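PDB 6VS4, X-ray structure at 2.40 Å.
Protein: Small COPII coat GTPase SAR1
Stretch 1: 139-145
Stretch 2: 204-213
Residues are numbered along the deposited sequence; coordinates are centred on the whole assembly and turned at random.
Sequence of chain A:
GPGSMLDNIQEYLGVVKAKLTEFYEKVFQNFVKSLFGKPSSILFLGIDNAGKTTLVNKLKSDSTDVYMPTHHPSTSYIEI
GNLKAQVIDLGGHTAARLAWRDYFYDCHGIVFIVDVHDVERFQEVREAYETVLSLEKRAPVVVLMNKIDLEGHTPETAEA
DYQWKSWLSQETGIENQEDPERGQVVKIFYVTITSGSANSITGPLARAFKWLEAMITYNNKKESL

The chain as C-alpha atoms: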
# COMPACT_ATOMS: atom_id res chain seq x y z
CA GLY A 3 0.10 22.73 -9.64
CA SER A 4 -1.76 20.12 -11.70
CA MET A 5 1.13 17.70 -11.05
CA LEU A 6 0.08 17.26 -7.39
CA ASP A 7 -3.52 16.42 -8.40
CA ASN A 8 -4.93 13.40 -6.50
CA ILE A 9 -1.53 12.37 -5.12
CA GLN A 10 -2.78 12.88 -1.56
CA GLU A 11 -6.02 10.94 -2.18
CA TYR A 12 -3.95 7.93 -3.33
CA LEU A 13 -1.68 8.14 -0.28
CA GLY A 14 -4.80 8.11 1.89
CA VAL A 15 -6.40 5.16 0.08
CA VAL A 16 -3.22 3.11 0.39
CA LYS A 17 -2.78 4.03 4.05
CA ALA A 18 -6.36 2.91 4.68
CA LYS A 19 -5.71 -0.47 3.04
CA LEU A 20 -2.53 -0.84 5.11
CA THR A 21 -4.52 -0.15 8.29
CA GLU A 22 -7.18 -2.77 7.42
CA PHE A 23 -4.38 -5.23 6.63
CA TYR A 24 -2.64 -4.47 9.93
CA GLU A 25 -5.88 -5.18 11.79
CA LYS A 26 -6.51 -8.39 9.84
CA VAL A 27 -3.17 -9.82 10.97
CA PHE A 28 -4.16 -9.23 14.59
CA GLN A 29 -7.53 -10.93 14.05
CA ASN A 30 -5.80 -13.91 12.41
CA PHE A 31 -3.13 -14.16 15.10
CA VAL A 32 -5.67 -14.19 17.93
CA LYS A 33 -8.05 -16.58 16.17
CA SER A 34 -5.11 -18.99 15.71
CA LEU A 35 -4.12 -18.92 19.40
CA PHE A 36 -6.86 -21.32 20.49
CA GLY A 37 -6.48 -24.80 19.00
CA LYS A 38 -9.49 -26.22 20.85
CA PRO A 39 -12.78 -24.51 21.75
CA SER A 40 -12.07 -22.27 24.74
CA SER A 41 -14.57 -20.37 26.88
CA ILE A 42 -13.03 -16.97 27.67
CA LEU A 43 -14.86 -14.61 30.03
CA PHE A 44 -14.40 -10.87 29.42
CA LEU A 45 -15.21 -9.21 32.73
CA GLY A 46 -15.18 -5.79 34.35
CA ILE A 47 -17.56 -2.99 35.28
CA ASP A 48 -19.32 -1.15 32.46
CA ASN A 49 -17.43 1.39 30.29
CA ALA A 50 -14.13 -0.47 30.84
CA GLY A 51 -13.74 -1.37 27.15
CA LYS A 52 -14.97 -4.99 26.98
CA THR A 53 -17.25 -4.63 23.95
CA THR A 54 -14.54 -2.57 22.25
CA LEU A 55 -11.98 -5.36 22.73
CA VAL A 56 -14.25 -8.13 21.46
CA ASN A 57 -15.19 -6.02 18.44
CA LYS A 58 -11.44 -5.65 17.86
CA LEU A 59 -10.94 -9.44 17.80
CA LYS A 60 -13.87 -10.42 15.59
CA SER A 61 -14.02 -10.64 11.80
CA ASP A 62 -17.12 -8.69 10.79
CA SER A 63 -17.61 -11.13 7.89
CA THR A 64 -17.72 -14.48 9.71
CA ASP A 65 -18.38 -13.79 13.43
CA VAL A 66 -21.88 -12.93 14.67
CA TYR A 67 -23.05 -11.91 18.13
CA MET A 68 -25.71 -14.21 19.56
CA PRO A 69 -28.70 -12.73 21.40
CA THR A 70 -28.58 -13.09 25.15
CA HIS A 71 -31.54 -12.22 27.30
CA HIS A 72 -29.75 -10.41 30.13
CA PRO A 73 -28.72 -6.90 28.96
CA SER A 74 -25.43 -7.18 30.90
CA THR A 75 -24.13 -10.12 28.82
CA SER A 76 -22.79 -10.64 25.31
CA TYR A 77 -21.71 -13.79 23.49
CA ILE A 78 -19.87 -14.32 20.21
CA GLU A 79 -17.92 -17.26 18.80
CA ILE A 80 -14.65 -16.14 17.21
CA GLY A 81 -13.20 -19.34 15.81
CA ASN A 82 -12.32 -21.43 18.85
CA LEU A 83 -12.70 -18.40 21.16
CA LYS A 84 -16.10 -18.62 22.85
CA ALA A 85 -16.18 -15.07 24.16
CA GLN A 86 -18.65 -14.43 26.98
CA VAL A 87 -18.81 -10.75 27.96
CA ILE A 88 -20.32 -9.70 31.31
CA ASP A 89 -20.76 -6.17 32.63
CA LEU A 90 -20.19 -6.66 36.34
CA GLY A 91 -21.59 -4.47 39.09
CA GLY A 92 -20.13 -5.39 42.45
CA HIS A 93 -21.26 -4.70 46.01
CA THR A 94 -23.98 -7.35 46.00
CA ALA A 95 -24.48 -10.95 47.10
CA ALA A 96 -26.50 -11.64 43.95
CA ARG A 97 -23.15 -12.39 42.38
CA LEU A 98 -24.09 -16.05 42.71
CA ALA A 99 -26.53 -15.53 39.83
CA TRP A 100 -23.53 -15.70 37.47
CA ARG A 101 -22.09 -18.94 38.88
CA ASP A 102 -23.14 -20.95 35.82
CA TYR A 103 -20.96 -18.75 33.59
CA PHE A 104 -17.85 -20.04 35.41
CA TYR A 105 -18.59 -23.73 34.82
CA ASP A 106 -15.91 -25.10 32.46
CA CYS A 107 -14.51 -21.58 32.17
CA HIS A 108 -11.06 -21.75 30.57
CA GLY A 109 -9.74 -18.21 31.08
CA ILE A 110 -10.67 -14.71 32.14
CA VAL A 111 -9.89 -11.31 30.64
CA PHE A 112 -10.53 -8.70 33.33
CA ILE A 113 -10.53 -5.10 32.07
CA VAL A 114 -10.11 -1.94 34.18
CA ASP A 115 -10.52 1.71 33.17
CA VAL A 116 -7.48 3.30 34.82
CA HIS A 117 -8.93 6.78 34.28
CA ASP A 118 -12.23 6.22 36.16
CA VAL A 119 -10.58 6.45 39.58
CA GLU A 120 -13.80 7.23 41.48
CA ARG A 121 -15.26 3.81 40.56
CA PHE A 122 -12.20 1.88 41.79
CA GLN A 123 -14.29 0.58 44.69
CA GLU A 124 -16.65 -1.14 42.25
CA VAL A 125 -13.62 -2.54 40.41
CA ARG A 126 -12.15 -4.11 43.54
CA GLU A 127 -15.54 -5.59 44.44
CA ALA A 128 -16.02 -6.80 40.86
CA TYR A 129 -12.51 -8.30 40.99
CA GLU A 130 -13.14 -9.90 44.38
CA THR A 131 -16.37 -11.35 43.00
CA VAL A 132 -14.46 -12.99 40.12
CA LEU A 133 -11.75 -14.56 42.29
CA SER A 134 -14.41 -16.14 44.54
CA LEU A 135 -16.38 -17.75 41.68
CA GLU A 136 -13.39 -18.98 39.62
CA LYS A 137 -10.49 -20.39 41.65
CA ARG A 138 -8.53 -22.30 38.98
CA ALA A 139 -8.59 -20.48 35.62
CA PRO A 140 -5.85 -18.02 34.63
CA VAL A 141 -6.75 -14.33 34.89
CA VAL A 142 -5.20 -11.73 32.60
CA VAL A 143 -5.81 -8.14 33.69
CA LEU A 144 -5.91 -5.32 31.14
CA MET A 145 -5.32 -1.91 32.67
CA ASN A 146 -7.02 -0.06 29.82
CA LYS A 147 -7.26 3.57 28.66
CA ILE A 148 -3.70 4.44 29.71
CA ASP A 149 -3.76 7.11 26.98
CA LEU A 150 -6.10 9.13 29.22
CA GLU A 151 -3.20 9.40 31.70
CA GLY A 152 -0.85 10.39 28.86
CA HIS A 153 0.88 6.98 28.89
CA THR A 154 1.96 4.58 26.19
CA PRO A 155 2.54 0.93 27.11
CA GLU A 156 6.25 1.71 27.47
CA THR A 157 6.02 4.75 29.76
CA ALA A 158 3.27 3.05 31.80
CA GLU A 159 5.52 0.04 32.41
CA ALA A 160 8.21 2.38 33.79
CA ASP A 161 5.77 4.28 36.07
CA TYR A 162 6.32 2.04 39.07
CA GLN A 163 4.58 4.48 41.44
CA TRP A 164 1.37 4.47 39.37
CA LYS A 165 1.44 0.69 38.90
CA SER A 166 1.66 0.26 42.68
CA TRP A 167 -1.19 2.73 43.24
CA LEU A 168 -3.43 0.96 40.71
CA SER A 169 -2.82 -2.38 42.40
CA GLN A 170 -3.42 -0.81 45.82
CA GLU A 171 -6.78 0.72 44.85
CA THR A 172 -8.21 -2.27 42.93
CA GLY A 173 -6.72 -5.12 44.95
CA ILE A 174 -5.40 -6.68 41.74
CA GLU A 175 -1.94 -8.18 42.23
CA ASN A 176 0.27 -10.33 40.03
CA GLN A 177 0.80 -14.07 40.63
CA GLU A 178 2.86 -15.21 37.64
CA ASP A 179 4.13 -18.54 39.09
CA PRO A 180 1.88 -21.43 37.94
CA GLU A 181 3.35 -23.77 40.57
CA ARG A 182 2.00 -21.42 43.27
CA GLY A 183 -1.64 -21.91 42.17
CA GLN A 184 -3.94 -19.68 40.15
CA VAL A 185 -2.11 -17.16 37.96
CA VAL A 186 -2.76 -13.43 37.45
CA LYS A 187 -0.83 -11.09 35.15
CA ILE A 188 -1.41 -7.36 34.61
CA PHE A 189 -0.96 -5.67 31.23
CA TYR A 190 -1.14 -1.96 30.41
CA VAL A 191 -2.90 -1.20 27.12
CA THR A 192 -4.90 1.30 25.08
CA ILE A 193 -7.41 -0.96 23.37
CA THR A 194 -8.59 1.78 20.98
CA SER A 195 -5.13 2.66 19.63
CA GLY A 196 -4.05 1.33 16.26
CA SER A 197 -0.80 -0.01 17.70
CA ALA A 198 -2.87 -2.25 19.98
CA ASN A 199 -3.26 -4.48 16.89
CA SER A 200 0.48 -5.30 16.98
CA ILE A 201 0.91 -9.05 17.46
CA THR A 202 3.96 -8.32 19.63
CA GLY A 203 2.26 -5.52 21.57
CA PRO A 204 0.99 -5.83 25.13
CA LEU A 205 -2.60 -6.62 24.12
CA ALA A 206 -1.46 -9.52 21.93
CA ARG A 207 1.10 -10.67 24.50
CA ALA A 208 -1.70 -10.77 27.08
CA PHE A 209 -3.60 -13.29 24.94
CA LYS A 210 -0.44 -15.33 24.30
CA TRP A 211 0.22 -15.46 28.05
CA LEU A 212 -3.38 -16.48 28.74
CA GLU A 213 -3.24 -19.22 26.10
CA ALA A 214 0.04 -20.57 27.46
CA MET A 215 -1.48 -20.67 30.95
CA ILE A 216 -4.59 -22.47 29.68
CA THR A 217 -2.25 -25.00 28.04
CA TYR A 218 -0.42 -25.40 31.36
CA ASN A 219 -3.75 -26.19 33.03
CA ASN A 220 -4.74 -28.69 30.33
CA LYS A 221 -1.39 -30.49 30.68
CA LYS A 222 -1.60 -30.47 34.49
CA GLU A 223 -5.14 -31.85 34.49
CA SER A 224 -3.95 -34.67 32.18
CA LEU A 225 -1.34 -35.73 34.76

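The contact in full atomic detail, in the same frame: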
# COMPACT_ATOMS: atom_id res chain seq x y z
N ALA A 139 -8.92 -20.96 36.96
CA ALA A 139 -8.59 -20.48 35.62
C ALA A 139 -7.64 -19.29 35.67
O ALA A 139 -7.72 -18.44 36.56
CB ALA A 139 -9.86 -20.10 34.87
N PRO A 140 -6.74 -19.18 34.69
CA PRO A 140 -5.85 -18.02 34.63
C PRO A 140 -6.62 -16.72 34.40
O PRO A 140 -7.64 -16.69 33.70
CB PRO A 140 -4.93 -18.34 33.45
CG PRO A 140 -5.71 -19.32 32.61
CD PRO A 140 -6.49 -20.13 33.59
N VAL A 141 -6.13 -15.65 34.99
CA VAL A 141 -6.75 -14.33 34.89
C VAL A 141 -5.71 -13.38 34.31
O VAL A 141 -4.65 -13.16 34.92
CB VAL A 141 -7.26 -13.81 36.24
CG1 VAL A 141 -7.84 -12.41 36.09
CG2 VAL A 141 -8.29 -14.76 36.84
N VAL A 142 -6.00 -12.81 33.16
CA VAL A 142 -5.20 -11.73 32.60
C VAL A 142 -5.94 -10.42 32.83
O VAL A 142 -7.15 -10.34 32.60
CB VAL A 142 -4.87 -11.97 31.11
CG1 VAL A 142 -6.10 -11.91 30.23
CG2 VAL A 142 -3.84 -10.97 30.64
N VAL A 143 -5.23 -9.43 33.36
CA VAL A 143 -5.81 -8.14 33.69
C VAL A 143 -5.30 -7.10 32.70
O VAL A 143 -4.09 -6.93 32.53
CB VAL A 143 -5.49 -7.73 35.13
CG1 VAL A 143 -6.01 -6.33 35.40
CG2 VAL A 143 -6.10 -8.71 36.09
N LEU A 144 -6.23 -6.41 32.05
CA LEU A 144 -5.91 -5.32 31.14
C LEU A 144 -6.21 -4.01 31.85
O LEU A 144 -7.37 -3.67 32.08
CB LEU A 144 -6.70 -5.44 29.84
CG LEU A 144 -6.49 -6.75 29.05
CD1 LEU A 144 -7.27 -6.76 27.74
CD2 LEU A 144 -5.03 -6.99 28.81
N MET A 145 -5.16 -3.29 32.23
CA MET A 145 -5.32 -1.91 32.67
C MET A 145 -5.46 -1.07 31.40
O MET A 145 -4.48 -0.84 30.69
CB MET A 145 -4.15 -1.47 33.54
CG MET A 145 -4.02 -2.26 34.85
SD MET A 145 -5.25 -1.83 36.10
CE MET A 145 -4.76 -2.88 37.46
N PRO A 204 1.51 -5.31 23.85
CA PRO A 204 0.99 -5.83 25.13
C PRO A 204 -0.35 -6.53 25.02
O PRO A 204 -0.55 -7.58 25.65
CB PRO A 204 0.93 -4.57 26.01
CG PRO A 204 0.98 -3.41 25.07
CD PRO A 204 1.85 -3.88 23.94
N LEU A 205 -1.30 -5.97 24.26
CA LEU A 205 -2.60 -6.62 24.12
C LEU A 205 -2.46 -8.03 23.57
O LEU A 205 -3.03 -8.98 24.12
CB LEU A 205 -3.51 -5.77 23.24
CG LEU A 205 -4.95 -6.25 23.11
CD1 LEU A 205 -5.64 -6.30 24.49
CD2 LEU A 205 -5.73 -5.38 22.12
N ALA A 206 -1.66 -8.19 22.50
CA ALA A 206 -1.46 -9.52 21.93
C ALA A 206 -0.64 -10.42 22.85
O ALA A 206 -0.92 -11.62 22.96
CB ALA A 206 -0.77 -9.41 20.57
N ARG A 207 0.35 -9.85 23.56
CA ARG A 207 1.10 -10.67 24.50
C ARG A 207 0.24 -11.13 25.67
O ARG A 207 0.48 -12.21 26.22
CB ARG A 207 2.33 -9.92 25.02
CG ARG A 207 3.43 -9.76 23.99
CD ARG A 207 4.72 -9.25 24.62
NE ARG A 207 4.45 -8.41 25.79
CZ ARG A 207 4.49 -7.08 25.78
NH1 ARG A 207 4.78 -6.43 24.66
NH2 ARG A 207 4.24 -6.41 26.89
N ALA A 208 -0.78 -10.35 26.02
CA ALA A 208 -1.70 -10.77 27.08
C ALA A 208 -2.46 -12.03 26.67
O ALA A 208 -2.62 -12.95 27.47
CB ALA A 208 -2.66 -9.64 27.43
N PHE A 209 -2.91 -12.09 25.41
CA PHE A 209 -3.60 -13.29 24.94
C PHE A 209 -2.64 -14.47 24.80
O PHE A 209 -3.03 -15.62 25.07
CB PHE A 209 -4.31 -13.01 23.62
CG PHE A 209 -5.60 -12.28 23.79
CD1 PHE A 209 -6.76 -12.97 24.14
CD2 PHE A 209 -5.67 -10.91 23.61
CE1 PHE A 209 -7.96 -12.30 24.29
CE2 PHE A 209 -6.86 -10.23 23.77
CZ PHE A 209 -8.01 -10.93 24.11
N LYS A 210 -1.40 -14.23 24.38
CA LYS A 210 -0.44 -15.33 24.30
C LYS A 210 -0.11 -15.87 25.68
O LYS A 210 0.02 -17.08 25.87
CB LYS A 210 0.82 -14.90 23.55
N TRP A 211 -0.00 -14.99 26.68
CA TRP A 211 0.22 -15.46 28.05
C TRP A 211 -0.98 -16.25 28.55
O TRP A 211 -0.82 -17.33 29.13
CB TRP A 211 0.50 -14.27 28.98
CG TRP A 211 0.70 -14.65 30.42
CD1 TRP A 211 1.88 -14.97 31.02
CD2 TRP A 211 -0.31 -14.76 31.43
NE1 TRP A 211 1.67 -15.26 32.35
CE2 TRP A 211 0.34 -15.14 32.63
CE3 TRP A 211 -1.69 -14.56 31.45
CZ2 TRP A 211 -0.35 -15.34 33.82
CZ3 TRP A 211 -2.38 -14.76 32.64
CH2 TRP A 211 -1.71 -15.14 33.81
N LEU A 212 -2.19 -15.76 28.30
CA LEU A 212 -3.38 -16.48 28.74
C LEU A 212 -3.47 -17.85 28.09
O LEU A 212 -3.75 -18.85 28.77
CB LEU A 212 -4.63 -15.65 28.42
CG LEU A 212 -5.99 -16.23 28.81
CD1 LEU A 212 -6.18 -16.22 30.32
CD2 LEU A 212 -7.10 -15.43 28.13
N GLU A 213 -3.19 -17.93 26.79
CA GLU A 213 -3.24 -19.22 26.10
C GLU A 213 -2.21 -20.18 26.65
O GLU A 213 -2.50 -21.36 26.88
CB GLU A 213 -3.02 -19.02 24.60
CG GLU A 213 -3.67 -20.09 23.73
CD GLU A 213 -2.93 -21.42 23.77
OE1 GLU A 213 -3.59 -22.47 23.60
OE2 GLU A 213 -1.70 -21.41 23.97

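Helix 204-213 lies against strand 141-145 in a nearly antiparallel arrangement, with 169° between their N-to-C directions and 8.7 Å between the axes at closest approach. No hydrogen bond crosses the interface, and the 381 Å² buried between the stretches comes mainly from apolar packing. The strand alternates: Val142 and Leu144 point toward the helix, whereas Val141 and Val143 point away.

Along the helix, Leu205 is the first residue to make contact. Its CA-to-CB bond runs sideways, but the t,p rotamer brings CD1 to 3.7 Å from CD1 of Leu144. One turn later, the small Ala208 points toward the strand and lets two residues approach closely: its CB lies 3.8 Å from Leu144 CD2 and 3.7 Å from Val142 CG2. Its amide opens the helical bonding, with Ala208 N donating to Pro204 O at 2.8 Å.

Trp211 follows, its CA-to-CB bond directed toward the strand and the CZ3 corner of its indole leading. Its CZ3 lies 4.0 Å from Val142 CB and 3.6 Å from the backbone Val141 O, a van der Waals contact, since CZ3 is a ring carbon. Leu212, again sideways at CB, turns its end inward: Leu212 CD1 packs 3.9 Å from Pro140 CG, and both its methyls lie near Val142 CG1, CD2 at 4.2 Å and CD1 at 4.3 Å. Val142 thus touches Ala208, Trp211 and Leu212, at the centre of the contact.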